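Local coordinates for protein phytase (Citrobacter braakii, PDB 3ZHC) that belongs to branch 2 of the histidine phosphatase superfamily and folds around a mixed beta sheet flanked by helices, at residues Glu75-Leu80 and Gly119-Ala124; Arg85-Ser90 and Leu387-Pro392; Gln97-Pro102 and Pro128-Gln133; Val105-Asp110 and Ile132-Gln137. The protein carries 2 engineered substitutions. All blocks are in the same frame, centred on the assembly; numbering follows the deposited sequence. Where two conformers were deposited one is given.

Contact 1: Glu75-Leu80 and Gly119-Ala124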
loop_
_atom_site.group_PDB
_atom_site.type_symbol
_atom_site.label_atom_id
_atom_site.label_comp_id
_atom_site.label_asym_id
_atom_site.label_seq_id
_atom_site.Cartn_x
_atom_site.Cartn_y
_atom_site.Cartn_z
ATOM N N GLU B 75 8.035 28.916 -4.605
ATOM C CA GLU B 75 9.420 28.506 -4.983
ATOM C C GLU B 75 9.499 27.017 -5.381
ATOM O O GLU B 75 10.172 26.665 -6.348
ATOM C CB GLU B 75 10.408 28.818 -3.847
ATOM C CG GLU B 75 11.893 28.714 -4.237
ATOM C CD GLU B 75 12.868 29.065 -3.079
ATOM O OE1 GLU B 75 12.459 29.785 -2.109
ATOM O OE2 GLU B 75 14.048 28.619 -3.146
ATOM N N LEU B 76 8.804 26.161 -4.632
ATOM C CA LEU B 76 8.738 24.716 -4.944
ATOM C C LEU B 76 7.989 24.435 -6.265
ATOM O O LEU B 76 8.385 23.544 -7.017
ATOM C CB LEU B 76 8.109 23.929 -3.784
ATOM C CG LEU B 76 8.990 23.839 -2.533
ATOM C CD1 LEU B 76 8.196 23.374 -1.339
ATOM C CD2 LEU B 76 10.226 22.912 -2.799
ATOM N N VAL B 77 6.916 25.189 -6.536
ATOM C CA VAL B 77 6.192 25.048 -7.822
ATOM C C VAL B 77 7.096 25.537 -8.994
ATOM O O VAL B 77 7.064 24.947 -10.073
ATOM C CB VAL B 77 4.817 25.753 -7.830
ATOM C CG1 VAL B 77 4.173 25.683 -9.223
ATOM C CG2 VAL B 77 3.877 25.135 -6.777
ATOM N N SER B 78 7.893 26.599 -8.766
ATOM C CA SER B 78 8.824 27.109 -9.803
ATOM C C SER B 78 9.871 26.046 -10.151
ATOM O O SER B 78 10.294 25.957 -11.285
ATOM C CB SER B 78 9.493 28.432 -9.376
ATOM O OG SER B 78 10.367 28.249 -8.273
ATOM N N GLU B 79 10.278 25.238 -9.153
ATOM C CA GLU B 79 11.193 24.109 -9.400
ATOM C C GLU B 79 10.567 23.077 -10.344
ATOM O O GLU B 79 11.259 22.536 -11.200
ATOM C CB GLU B 79 11.625 23.412 -8.091
ATOM C CG GLU B 79 12.619 24.208 -7.250
ATOM C CD GLU B 79 13.948 24.444 -7.955
ATOM O OE1 GLU B 79 14.310 23.672 -8.874
ATOM O OE2 GLU B 79 14.626 25.408 -7.590
ATOM N N LEU B 80 9.263 22.804 -10.177
ATOM C CA LEU B 80 8.537 21.928 -11.110
ATOM C C LEU B 80 8.434 22.597 -12.488
ATOM O O LEU B 80 8.635 21.944 -13.493
ATOM C CB LEU B 80 7.143 21.539 -10.582
ATOM C CG LEU B 80 7.126 20.613 -9.364
ATOM C CD1 LEU B 80 5.724 20.416 -8.889
ATOM C CD2 LEU B 80 7.804 19.244 -9.671
ATOM N N GLY B 119 -0.209 29.329 -10.357
ATOM C CA GLY B 119 -0.078 29.646 -11.797
ATOM C C GLY B 119 1.109 30.583 -12.034
ATOM O O GLY B 119 1.934 30.354 -12.934
ATOM N N GLU B 120 1.190 31.636 -11.206
ATOM C CA GLU B 120 2.306 32.602 -11.250
ATOM C C GLU B 120 3.616 31.902 -11.036
ATOM O O GLU B 120 4.549 32.041 -11.853
ATOM C CB GLU B 120 2.115 33.704 -10.181
ATOM C CG GLU B 120 3.319 34.628 -9.944
ATOM C CD GLU B 120 3.046 35.630 -8.883
ATOM O OE1 GLU B 120 2.259 36.554 -9.130
ATOM O OE2 GLU B 120 3.613 35.489 -7.782
ATOM N N ALA B 121 3.686 31.149 -9.933
ATOM C CA ALA B 121 4.898 30.421 -9.548
ATOM C C ALA B 121 5.343 29.409 -10.609
ATOM O O ALA B 121 6.555 29.292 -10.883
ATOM C CB ALA B 121 4.706 29.738 -8.202
ATOM N N PHE B 122 4.384 28.686 -11.214
ATOM C CA PHE B 122 4.729 27.704 -12.275
ATOM C C PHE B 122 5.385 28.389 -13.495
ATOM O O PHE B 122 6.382 27.887 -14.015
ATOM C CB PHE B 122 3.523 26.886 -12.706
ATOM C CG PHE B 122 3.856 25.787 -13.688
ATOM C CD1 PHE B 122 4.414 24.581 -13.242
ATOM C CD2 PHE B 122 3.618 25.956 -15.060
ATOM C CE1 PHE B 122 4.732 23.543 -14.152
ATOM C CE2 PHE B 122 3.934 24.925 -15.981
ATOM C CZ PHE B 122 4.491 23.719 -15.520
ATOM N N LEU B 123 4.822 29.526 -13.929
ATOM C CA LEU B 123 5.391 30.312 -15.058
ATOM C C LEU B 123 6.765 30.886 -14.733
ATOM O O LEU B 123 7.620 30.972 -15.622
ATOM C CB LEU B 123 4.443 31.441 -15.493
ATOM C CG LEU B 123 3.136 30.983 -16.139
ATOM C CD1 LEU B 123 2.107 32.134 -16.264
ATOM C CD2 LEU B 123 3.432 30.306 -17.515
ATOM N N ALA B 124 6.984 31.277 -13.460
ATOM C CA ALA B 124 8.295 31.791 -13.011
ATOM C C ALA B 124 9.422 30.760 -13.225
ATOM O O ALA B 124 10.587 31.134 -13.454
ATOM C CB ALA B 124 8.241 32.234 -11.542
#
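Two donors grip the carbonyl oxygen of Glu75, the best-held polar atom in this packing of helix 71-90 against helix 113-126. The backbone N of Glu79 reaches it from one turn on, as in any alpha helix, and Ser78 OG adds a second bond, 2.5 Å from Glu75 O. That hydroxyl stands between its own backbone N and carbonyl carbon (chi1 67°), the crowded position, which turns it back along the helix and brings it to the oxygen from above the carbonyl plane. With its polar end tied into its own helix, Ser78 meets the partner through carbon. Its CA lies 3.3 Å from Ala121 O, a CA-H...O contact, and its CB also rests near that oxygen.

The axes of the two short segments pass within 6.8 Å at a crossing angle of -47°, and Ser78 and Phe122 come nearest by their CA atoms; the small side chains of Ser78 and Ala121 at the crossing are consistent with this closeness. Beside the crossing point, Val77 points toward the other helix. Its CB sits 4.0 Å from the methyl CB of Ala121, while CG1, anti to the backbone N, passes alongside the backbone of Phe122, 3.6 Å from its N.

Phe122 leaves its helix heading away from the partner, so its CB makes the close contact and the ring only brushes the partner's backbone. The ring runs on past the carbonyl carbon of Leu80, with CE1 nearest, to stack with Phe320 of strand 318-323, linking the helix pair to the central sheet. The closest carbon-to-carbon touch of Val77 with the Phe122 side chain is CG1 to CB, at 3.7 Å.

Contact 2: Arg85-Ser90 and Leu387-Pro392; sequences RLWFTS and LSLEKP
This is a surface contact of apolar side chains, in which the loop between helix 378-382 and strand 394-398 leans on the last turns of helix 71-90. Leu389 supplies most of the loop's share. Its CG stands anti to its carbonyl carbon (chi1 -62°), and although the CB does not aim at the helix, the branched end comes nearer and lies against the backbone of Leu86 and Trp87. CG lies 3.9 Å from Leu86 CB. The two methyls then part: CD1 lies by Leu86 O and Ser90 CB, while CD2 settles 3.9 Å from Trp87 CA and meets the indole at its edge, 4.1 Å from Trp87 CD1. Leu389 and Trp87 cross at about a right angle.

Leu86 answers from the helix, pointing toward the loop and laying CD1 3.8 Å from Ser388 CA. The loop is braced by its own bonds. Ser388 OG accepts from Lys391 N at 3.2 Å, nearly straight at 171°, which makes an ST motif, and Ser388 N donates to Lys391 O, so the chain is folded back on itself with Leu389 and Glu390 at the bend.

On the helix, Ser90 OG bonds to Trp87 O. Around the contact, Leu387 is tied to Glu79 and Gln82 of helix 71-90, the Trp87 ring makes a cation-pi pair with Lys395 of strand 394-398, and Phe88 packs on Leu30, Val33 and Ile35 of strand 28-38.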
loop_
_atom_site.group_PDB
_atom_site.type_symbol
_atom_site.label_atom_id
_atom_site.label_comp_id
_atom_site.label_asym_id
_atom_site.label_seq_id
_atom_site.Cartn_x
_atom_site.Cartn_y
_atom_site.Cartn_z
ATOM N N ARG B 85 10.054 22.805 -17.997
ATOM C CA ARG B 85 10.670 23.568 -19.113
ATOM C C ARG B 85 11.759 22.726 -19.795
ATOM O O ARG B 85 11.745 22.563 -21.003
ATOM C CB ARG B 85 11.277 24.889 -18.618
ATOM C CG ARG B 85 11.969 25.770 -19.712
ATOM C CD ARG B 85 12.941 26.795 -19.081
ATOM N NE ARG B 85 13.724 27.498 -20.109
ATOM C CZ ARG B 85 13.295 28.547 -20.847
ATOM N NH1 ARG B 85 12.049 29.065 -20.698
ATOM N NH2 ARG B 85 14.121 29.096 -21.759
ATOM N N LEU B 86 12.689 22.205 -18.985
ATOM C CA LEU B 86 13.810 21.368 -19.474
ATOM C C LEU B 86 13.322 20.080 -20.124
ATOM O O LEU B 86 13.825 19.687 -21.181
ATOM C CB LEU B 86 14.787 21.037 -18.331
ATOM C CG LEU B 86 15.539 22.234 -17.713
ATOM C CD1 LEU B 86 16.118 21.895 -16.360
ATOM C CD2 LEU B 86 16.641 22.761 -18.686
ATOM N N TRP B 87 12.338 19.428 -19.495
ATOM C CA TRP B 87 11.805 18.163 -20.011
ATOM C C TRP B 87 11.008 18.375 -21.312
ATOM O O TRP B 87 11.228 17.656 -22.280
ATOM C CB TRP B 87 10.956 17.434 -18.958
ATOM C CG TRP B 87 10.690 16.042 -19.350
ATOM C CD1 TRP B 87 11.569 14.982 -19.281
ATOM C CD2 TRP B 87 9.484 15.528 -19.887
ATOM N NE1 TRP B 87 10.971 13.845 -19.741
ATOM C CE2 TRP B 87 9.687 14.146 -20.123
ATOM C CE3 TRP B 87 8.243 16.093 -20.194
ATOM C CZ2 TRP B 87 8.692 13.322 -20.650
ATOM C CZ3 TRP B 87 7.245 15.274 -20.722
ATOM C CH2 TRP B 87 7.476 13.902 -20.945
ATOM N N PHE B 88 10.098 19.357 -21.324
ATOM C CA PHE B 88 9.309 19.669 -22.550
ATOM C C PHE B 88 10.188 20.161 -23.728
ATOM O O PHE B 88 9.867 19.900 -24.899
ATOM C CB PHE B 88 8.188 20.700 -22.283
ATOM C CG PHE B 88 7.057 20.199 -21.374
ATOM C CD1 PHE B 88 6.555 18.877 -21.460
ATOM C CD2 PHE B 88 6.472 21.068 -20.446
ATOM C CE1 PHE B 88 5.509 18.442 -20.618
ATOM C CE2 PHE B 88 5.425 20.639 -19.605
ATOM C CZ PHE B 88 4.945 19.324 -19.690
ATOM N N THR B 89 11.278 20.864 -23.404
ATOM C CA THR B 89 12.233 21.353 -24.412
ATOM C C THR B 89 13.055 20.195 -25.005
ATOM O O THR B 89 13.286 20.169 -26.213
ATOM C CB THR B 89 13.158 22.488 -23.833
ATOM O OG1 THR B 89 12.355 23.616 -23.459
ATOM C CG2 THR B 89 14.207 22.936 -24.856
ATOM N N SER B 90 13.478 19.245 -24.159
ATOM C CA SER B 90 14.252 18.074 -24.622
ATOM C C SER B 90 13.447 17.147 -25.555
ATOM O O SER B 90 14.033 16.460 -26.387
ATOM C CB SER B 90 14.785 17.259 -23.442
ATOM O OG SER B 90 13.740 16.568 -22.789
ATOM N N LEU B 387 15.589 21.187 -9.123
ATOM C CA LEU B 387 15.181 20.146 -10.094
ATOM C C LEU B 387 15.735 20.413 -11.499
ATOM O O LEU B 387 15.797 21.559 -11.945
ATOM C CB LEU B 387 13.651 20.016 -10.149
ATOM C CG LEU B 387 12.921 19.625 -8.854
ATOM C CD1 LEU B 387 11.403 19.611 -9.087
ATOM C CD2 LEU B 387 13.394 18.287 -8.339
ATOM N N SER B 388 16.130 19.331 -12.174
ATOM C CA SER B 388 16.690 19.374 -13.536
ATOM C C SER B 388 16.556 18.001 -14.183
ATOM O O SER B 388 15.985 17.109 -13.596
ATOM C CB SER B 388 18.162 19.773 -13.484
ATOM O OG SER B 388 18.952 18.728 -12.932
ATOM N N LEU B 389 17.088 17.831 -15.388
ATOM C CA LEU B 389 17.081 16.499 -16.049
ATOM C C LEU B 389 17.999 15.480 -15.323
ATOM O O LEU B 389 17.766 14.268 -15.397
ATOM C CB LEU B 389 17.458 16.627 -17.519
ATOM C CG LEU B 389 16.488 17.476 -18.361
ATOM C CD1 LEU B 389 17.048 17.705 -19.762
ATOM C CD2 LEU B 389 15.098 16.832 -18.427
ATOM N N GLU B 390 19.027 15.983 -14.625
ATOM C CA GLU B 390 19.945 15.134 -13.824
ATOM C C GLU B 390 19.359 14.780 -12.453
ATOM O O GLU B 390 19.493 13.644 -11.996
ATOM C CB GLU B 390 21.311 15.823 -13.649
ATOM C CG GLU B 390 22.160 15.904 -14.942
ATOM C CD GLU B 390 22.862 14.553 -15.315
ATOM O OE1 GLU B 390 22.448 13.471 -14.786
ATOM O OE2 GLU B 390 23.833 14.586 -16.141
ATOM N N LYS B 391 18.725 15.766 -11.807
ATOM C CA LYS B 391 18.046 15.597 -10.520
ATOM C C LYS B 391 16.543 15.801 -10.799
ATOM O O LYS B 391 15.994 16.867 -10.518
ATOM C CB LYS B 391 18.572 16.612 -9.496
ATOM C CG LYS B 391 20.123 16.663 -9.303
ATOM C CD LYS B 391 20.670 15.562 -8.369
ATOM C CE LYS B 391 22.139 15.882 -7.954
ATOM N NZ LYS B 391 22.661 15.008 -6.836
ATOM N N PRO B 392 15.866 14.772 -11.369
ATOM C CA PRO B 392 14.481 14.981 -11.793
ATOM C C PRO B 392 13.464 14.965 -10.670
ATOM O O PRO B 392 13.737 14.467 -9.561
ATOM C CB PRO B 392 14.238 13.781 -12.720
ATOM C CG PRO B 392 15.050 12.706 -12.117
ATOM C CD PRO B 392 16.288 13.374 -11.604
#

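Contact 3: Gln97-Pro102 and Pro128-Gln133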
loop_
_atom_site.group_PDB
_atom_site.type_symbol
_atom_site.label_atom_id
_atom_site.label_comp_id
_atom_site.label_asym_id
_atom_site.label_seq_id
_atom_site.Cartn_x
_atom_site.Cartn_y
_atom_site.Cartn_z
ATOM N N GLN B 97 14.388 28.205 -26.824
ATOM C CA GLN B 97 14.488 29.662 -26.983
ATOM C C GLN B 97 14.222 30.310 -25.625
ATOM O O GLN B 97 14.006 29.594 -24.635
ATOM C CB GLN B 97 13.495 30.143 -28.066
ATOM C CG GLN B 97 11.989 29.775 -27.788
ATOM C CD GLN B 97 11.050 29.931 -29.018
ATOM O OE1 GLN B 97 11.482 29.798 -30.176
ATOM N NE2 GLN B 97 9.767 30.201 -28.758
ATOM N N THR B 98 14.240 31.637 -25.557
ATOM C CA THR B 98 14.031 32.338 -24.267
ATOM C C THR B 98 12.570 32.231 -23.800
ATOM O O THR B 98 12.298 31.804 -22.648
ATOM C CB THR B 98 14.465 33.823 -24.339
ATOM O OG1 THR B 98 15.830 33.899 -24.784
ATOM C CG2 THR B 98 14.331 34.503 -22.971
ATOM N N CYS B 99 11.643 32.609 -24.688
ATOM C CA CYS B 99 10.214 32.588 -24.380
ATOM C C CYS B 99 9.430 31.757 -25.384
ATOM O O CYS B 99 9.734 31.800 -26.584
ATOM C CB CYS B 99 9.656 34.009 -24.333
ATOM S SG CYS B 99 10.136 34.928 -22.843
ATOM N N PRO B 100 8.404 30.984 -24.899
ATOM C CA PRO B 100 7.573 30.227 -25.822
ATOM C C PRO B 100 6.822 31.130 -26.796
ATOM O O PRO B 100 6.474 32.266 -26.449
ATOM C CB PRO B 100 6.583 29.499 -24.890
ATOM C CG PRO B 100 7.239 29.462 -23.594
ATOM C CD PRO B 100 8.006 30.721 -23.496
ATOM N N SER B 101 6.573 30.617 -28.001
ATOM C CA SER B 101 5.901 31.386 -29.048
ATOM C C SER B 101 4.440 31.665 -28.671
ATOM O O SER B 101 3.868 30.953 -27.824
ATOM C CB SER B 101 5.988 30.655 -30.386
ATOM O OG SER B 101 7.348 30.528 -30.799
ATOM N N PRO B 102 3.822 32.705 -29.287
ATOM C CA PRO B 102 2.422 33.010 -28.938
ATOM C C PRO B 102 1.489 31.817 -29.201
ATOM O O PRO B 102 1.668 31.089 -30.197
ATOM C CB PRO B 102 2.078 34.181 -29.856
ATOM C CG PRO B 102 3.422 34.767 -30.251
ATOM C CD PRO B 102 4.348 33.634 -30.316
ATOM N N PRO B 128 10.286 32.324 -17.163
ATOM C CA PRO B 128 10.518 33.584 -16.422
ATOM C C PRO B 128 10.734 34.755 -17.362
ATOM O O PRO B 128 11.386 34.597 -18.400
ATOM C CB PRO B 128 11.795 33.307 -15.610
ATOM C CG PRO B 128 12.415 32.122 -16.216
ATOM C CD PRO B 128 11.358 31.338 -16.926
ATOM N N LYS B 129 10.175 35.904 -16.994
ATOM C CA LYS B 129 10.301 37.149 -17.755
ATOM C C LYS B 129 9.630 37.098 -19.158
ATOM O O LYS B 129 10.030 37.844 -20.049
ATOM C CB LYS B 129 11.799 37.588 -17.855
ATOM C CG LYS B 129 12.536 37.612 -16.509
ATOM C CD LYS B 129 14.034 37.753 -16.711
ATOM C CE LYS B 129 14.763 37.824 -15.381
ATOM N NZ LYS B 129 14.568 36.596 -14.555
ATOM N N CYS B 130 8.617 36.222 -19.323
ATOM C CA CYS B 130 7.835 36.103 -20.575
ATOM C C CYS B 130 6.444 36.768 -20.489
ATOM O O CYS B 130 5.769 36.888 -21.503
ATOM C CB CYS B 130 7.704 34.635 -20.989
ATOM S SG CYS B 130 9.314 33.817 -21.293
ATOM N N GLN B 131 6.042 37.188 -19.270
ATOM C CA GLN B 131 4.756 37.882 -19.022
ATOM C C GLN B 131 3.523 37.075 -19.491
ATOM O O GLN B 131 2.503 37.653 -19.915
ATOM C CB GLN B 131 4.758 39.302 -19.657
ATOM C CG GLN B 131 5.880 40.214 -19.178
ATOM C CD GLN B 131 5.676 41.668 -19.601
ATOM O OE1 GLN B 131 4.568 42.076 -19.957
ATOM N NE2 GLN B 131 6.749 42.455 -19.554
ATOM N N ILE B 132 3.610 35.735 -19.414
ATOM C CA ILE B 132 2.477 34.874 -19.807
ATOM C C ILE B 132 1.344 35.056 -18.766
ATOM O O ILE B 132 1.583 35.012 -17.572
ATOM C CB ILE B 132 2.869 33.391 -19.940
ATOM C CG1 ILE B 132 3.876 33.210 -21.087
ATOM C CG2 ILE B 132 1.637 32.526 -20.174
ATOM C CD1 ILE B 132 4.376 31.797 -21.252
ATOM N N GLN B 133 0.130 35.256 -19.256
ATOM C CA GLN B 133 -1.037 35.492 -18.414
ATOM C C GLN B 133 -1.515 34.253 -17.622
ATOM O O GLN B 133 -1.441 33.124 -18.116
ATOM C CB GLN B 133 -2.195 36.010 -19.284
ATOM C CG GLN B 133 -3.548 36.241 -18.535
ATOM C CD GLN B 133 -4.595 36.955 -19.374
ATOM O OE1 GLN B 133 -5.729 37.129 -18.937
ATOM N NE2 GLN B 133 -4.224 37.369 -20.575
#
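A disulfide bridges two loops here, with a proline and an isoleucine meeting beside it. Cys99 and Cys130 point toward each other, each SG anti to its own carbonyl carbon and beside its backbone N, and the sulfurs join at 2.1 Å. The bridge torsion of -95° gives a left-handed disulfide with the two CB atoms turned roughly at right angles about the S-S bond, close to the relaxed value. Their CA atoms stand 5.7 Å apart, the nearest pair between the segments.

The sulfurs make the central bump. Cys130 SG protrudes into the corner formed by the backbone of Thr98 and the ring of Pro100, 3.8 Å from Thr98 O and 4.0 Å from Pro100 CD. Cys99 SG in turn lies 4.0 Å from Lys129 O. Farther along the second loop, Pro100 CG meets Ile132 CD1 at a loose 4.4 Å: the isoleucine reaches across with an extended chain (chi2 177°) and touches the proline tip to tip, so the puckered ring meets sulfur at CD and the methyl at CG.

The loop holding Cys99 is braced from within. Gln97 NE2 donates to Ser101 OG, which lies in the plane of the amide, and makes a weak bond to Cys99 O, so one amide group links Cys99 O and Ser101 OG.

Both loops lead into neighbouring strands, the first from helix 71-90 to strand 105-109, the second from helix 113-126 to strand 134-135, and Pro100 and Ile132 both pack on Val105 of strand 105-109.

Contact 4: Val105-Asp110 and Ile132-Gln137; sequences VAVIAD and IQVHYQ. With FMT (formic acid), chain T.
Two backbone hydrogen bonds join these parallel segments through His135: its N donates to Val107 O (2.9 Å, 160°), and its O accepts from Ala109 N (2.8 Å), nearly along the C=O axis. Ile108, the residue between, is the bridge partner of His135. Toward the start, a water takes over, accepting from Val107 N and donating to Gln133 O and to a formic acid molecule. His135 NE2 donates to O2 of that molecule at 2.8 Å. The imidazole edge also lies against Val107 O, and Gln133 CD lies over one ring face, offset toward the rim. A second water links Ala109 O to Gln137 N.

Beyond the bonds, Val107, Ala109 and Val134 share one side of the sheet. Val134 CG1, anti to its backbone N, sits 3.8 Å from Ala109 CB and 4.1 Å from Val107 CG1, the two valines lying side by side. Ile132 CD1 ends 3.9 Å from Val105 CB, crossing that side chain at about a right angle. Leu123 of helix 113-126 packs on Val107, Ile132 and Val134, and Asp110 OD2 bonds to His324. The arrangement is that of a beta-alpha-beta unit, with strand 105-109 and the short, weakly bonded parallel strand 134-135 joined through helix 113-126.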
loop_
_atom_site.group_PDB
_atom_site.type_symbol
_atom_site.label_atom_id
_atom_site.label_comp_id
_atom_site.label_asym_id
_atom_site.label_seq_id
_atom_site.Cartn_x
_atom_site.Cartn_y
_atom_site.Cartn_z
ATOM N N VAL B 105 1.648 28.366 -24.775
ATOM C CA VAL B 105 1.426 28.141 -23.357
ATOM C C VAL B 105 0.246 28.971 -22.886
ATOM O O VAL B 105 0.151 30.147 -23.200
ATOM C CB VAL B 105 2.692 28.473 -22.511
ATOM C CG1 VAL B 105 2.431 28.244 -21.014
ATOM C CG2 VAL B 105 3.877 27.633 -22.963
ATOM N N ALA B 106 -0.652 28.324 -22.142
ATOM C CA ALA B 106 -1.796 28.971 -21.513
ATOM C C ALA B 106 -1.927 28.436 -20.077
ATOM O O ALA B 106 -1.648 27.266 -19.822
ATOM C CB ALA B 106 -3.048 28.723 -22.295
ATOM N N VAL B 107 -2.339 29.300 -19.152
ATOM C CA VAL B 107 -2.535 28.915 -17.743
ATOM C C VAL B 107 -3.922 29.334 -17.255
ATOM O O VAL B 107 -4.355 30.452 -17.505
ATOM C CB VAL B 107 -1.444 29.511 -16.833
ATOM C CG1 VAL B 107 -1.747 29.228 -15.331
ATOM C CG2 VAL B 107 -0.092 28.961 -17.219
ATOM N N ILE B 108 -4.601 28.407 -16.571
ATOM C CA ILE B 108 -5.889 28.646 -15.926
ATOM C C ILE B 108 -5.729 28.383 -14.437
ATOM O O ILE B 108 -5.113 27.394 -14.050
ATOM C CB ILE B 108 -6.975 27.703 -16.444
ATOM C CG1 ILE B 108 -7.242 27.944 -17.939
ATOM C CG2 ILE B 108 -8.270 27.873 -15.628
ATOM C CD1 ILE B 108 -8.121 26.900 -18.561
ATOM N N ALA B 109 -6.288 29.265 -13.611
ATOM C CA ALA B 109 -6.266 29.111 -12.167
ATOM C C ALA B 109 -7.649 29.335 -11.582
ATOM O O ALA B 109 -8.457 30.142 -12.122
ATOM C CB ALA B 109 -5.255 30.084 -11.536
ATOM N N ASP B 110 -7.930 28.632 -10.477
ATOM C CA ASP B 110 -9.143 28.843 -9.726
ATOM C C ASP B 110 -8.994 30.253 -9.044
ATOM O O ASP B 110 -7.892 30.793 -8.962
ATOM C CB ASP B 110 -9.351 27.699 -8.728
ATOM C CG ASP B 110 -10.733 27.686 -8.087
ATOM O OD1 ASP B 110 -11.631 28.515 -8.429
ATOM O OD2 ASP B 110 -10.926 26.832 -7.222
ATOM N N ILE B 132 3.610 35.735 -19.414
ATOM C CA ILE B 132 2.477 34.874 -19.807
ATOM C C ILE B 132 1.344 35.056 -18.766
ATOM O O ILE B 132 1.583 35.012 -17.572
ATOM C CB ILE B 132 2.869 33.391 -19.940
ATOM C CG1 ILE B 132 3.876 33.210 -21.087
ATOM C CG2 ILE B 132 1.637 32.526 -20.174
ATOM C CD1 ILE B 132 4.376 31.797 -21.252
ATOM N N GLN B 133 0.130 35.256 -19.256
ATOM C CA GLN B 133 -1.037 35.492 -18.414
ATOM C C GLN B 133 -1.515 34.253 -17.622
ATOM O O GLN B 133 -1.441 33.124 -18.116
ATOM C CB GLN B 133 -2.195 36.010 -19.284
ATOM C CG GLN B 133 -3.548 36.241 -18.535
ATOM C CD GLN B 133 -4.595 36.955 -19.374
ATOM O OE1 GLN B 133 -5.729 37.129 -18.937
ATOM N NE2 GLN B 133 -4.224 37.369 -20.575
ATOM N N VAL B 134 -2.000 34.511 -16.397
ATOM C CA VAL B 134 -2.662 33.532 -15.567
ATOM C C VAL B 134 -4.136 33.886 -15.665
ATOM O O VAL B 134 -4.555 34.919 -15.145
ATOM C CB VAL B 134 -2.183 33.575 -14.085
ATOM C CG1 VAL B 134 -2.959 32.565 -13.231
ATOM C CG2 VAL B 134 -0.679 33.317 -13.984
ATOM N N HIS B 135 -4.924 33.042 -16.350
ATOM C CA HIS B 135 -6.368 33.276 -16.484
ATOM C C HIS B 135 -7.121 32.795 -15.242
ATOM O O HIS B 135 -6.754 31.780 -14.624
ATOM C CB HIS B 135 -6.944 32.583 -17.725
ATOM C CG HIS B 135 -6.410 33.107 -19.016
ATOM N ND1 HIS B 135 -6.974 34.175 -19.674
ATOM C CD2 HIS B 135 -5.367 32.709 -19.770
ATOM C CE1 HIS B 135 -6.295 34.411 -20.780
ATOM N NE2 HIS B 135 -5.313 33.533 -20.861
ATOM N N TYR B 136 -8.171 33.534 -14.895
ATOM C CA TYR B 136 -9.058 33.216 -13.767
ATOM C C TYR B 136 -10.296 34.094 -13.853
ATOM O O TYR B 136 -10.248 35.156 -14.471
ATOM C CB TYR B 136 -8.352 33.425 -12.401
ATOM C CG TYR B 136 -7.759 34.827 -12.213
ATOM C CD1 TYR B 136 -6.483 35.123 -12.678
ATOM C CD2 TYR B 136 -8.484 35.849 -11.576
ATOM C CE1 TYR B 136 -5.919 36.405 -12.520
ATOM C CE2 TYR B 136 -7.931 37.138 -11.412
ATOM C CZ TYR B 136 -6.644 37.399 -11.894
ATOM O OH TYR B 136 -6.091 38.623 -11.749
ATOM N N GLN B 137 -11.397 33.654 -13.234
ATOM C CA GLN B 137 -12.630 34.454 -13.202
ATOM C C GLN B 137 -12.363 35.697 -12.374
ATOM O O GLN B 137 -11.834 35.594 -11.283
ATOM C CB GLN B 137 -13.830 33.663 -12.626
ATOM C CG GLN B 137 -14.204 32.398 -13.414
ATOM C CD GLN B 137 -14.604 32.687 -14.864
ATOM O OE1 GLN B 137 -13.949 32.228 -15.804
ATOM N NE2 GLN B 137 -15.670 33.453 -15.043
HETATM C C FMT T . -2.701 32.973 -23.592
HETATM O O1 FMT T . -1.633 32.690 -23.020
HETATM O O2 FMT T . -3.599 33.646 -23.073
HETATM O O HOH W 1 -2.369 31.849 -20.265
HETATM O O HOH W 2 -10.979 31.150 -12.011
#

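In the fold
Contact 1 is the most buried of the four, contact 4 is partly buried, and contacts 2 and 3 lie at the surface. Helix 71-90 serves both contact 1 and contact 2, which meet where Glu79 and Leu80 touch Leu387. Helix 113-126 faces two ways: Val77 and Ser78 press on it in contact 1, while its Leu123 packs over the strands of contact 4. Ile132 and Gln133 belong to contacts 3 and 4 alike. Chemistry follows place: close helix packing in contact 1, leucine packing between a self-bonded loop and a helix in contact 2, a covalent bridge in contact 3 and backbone bonds extended by water in contact 4.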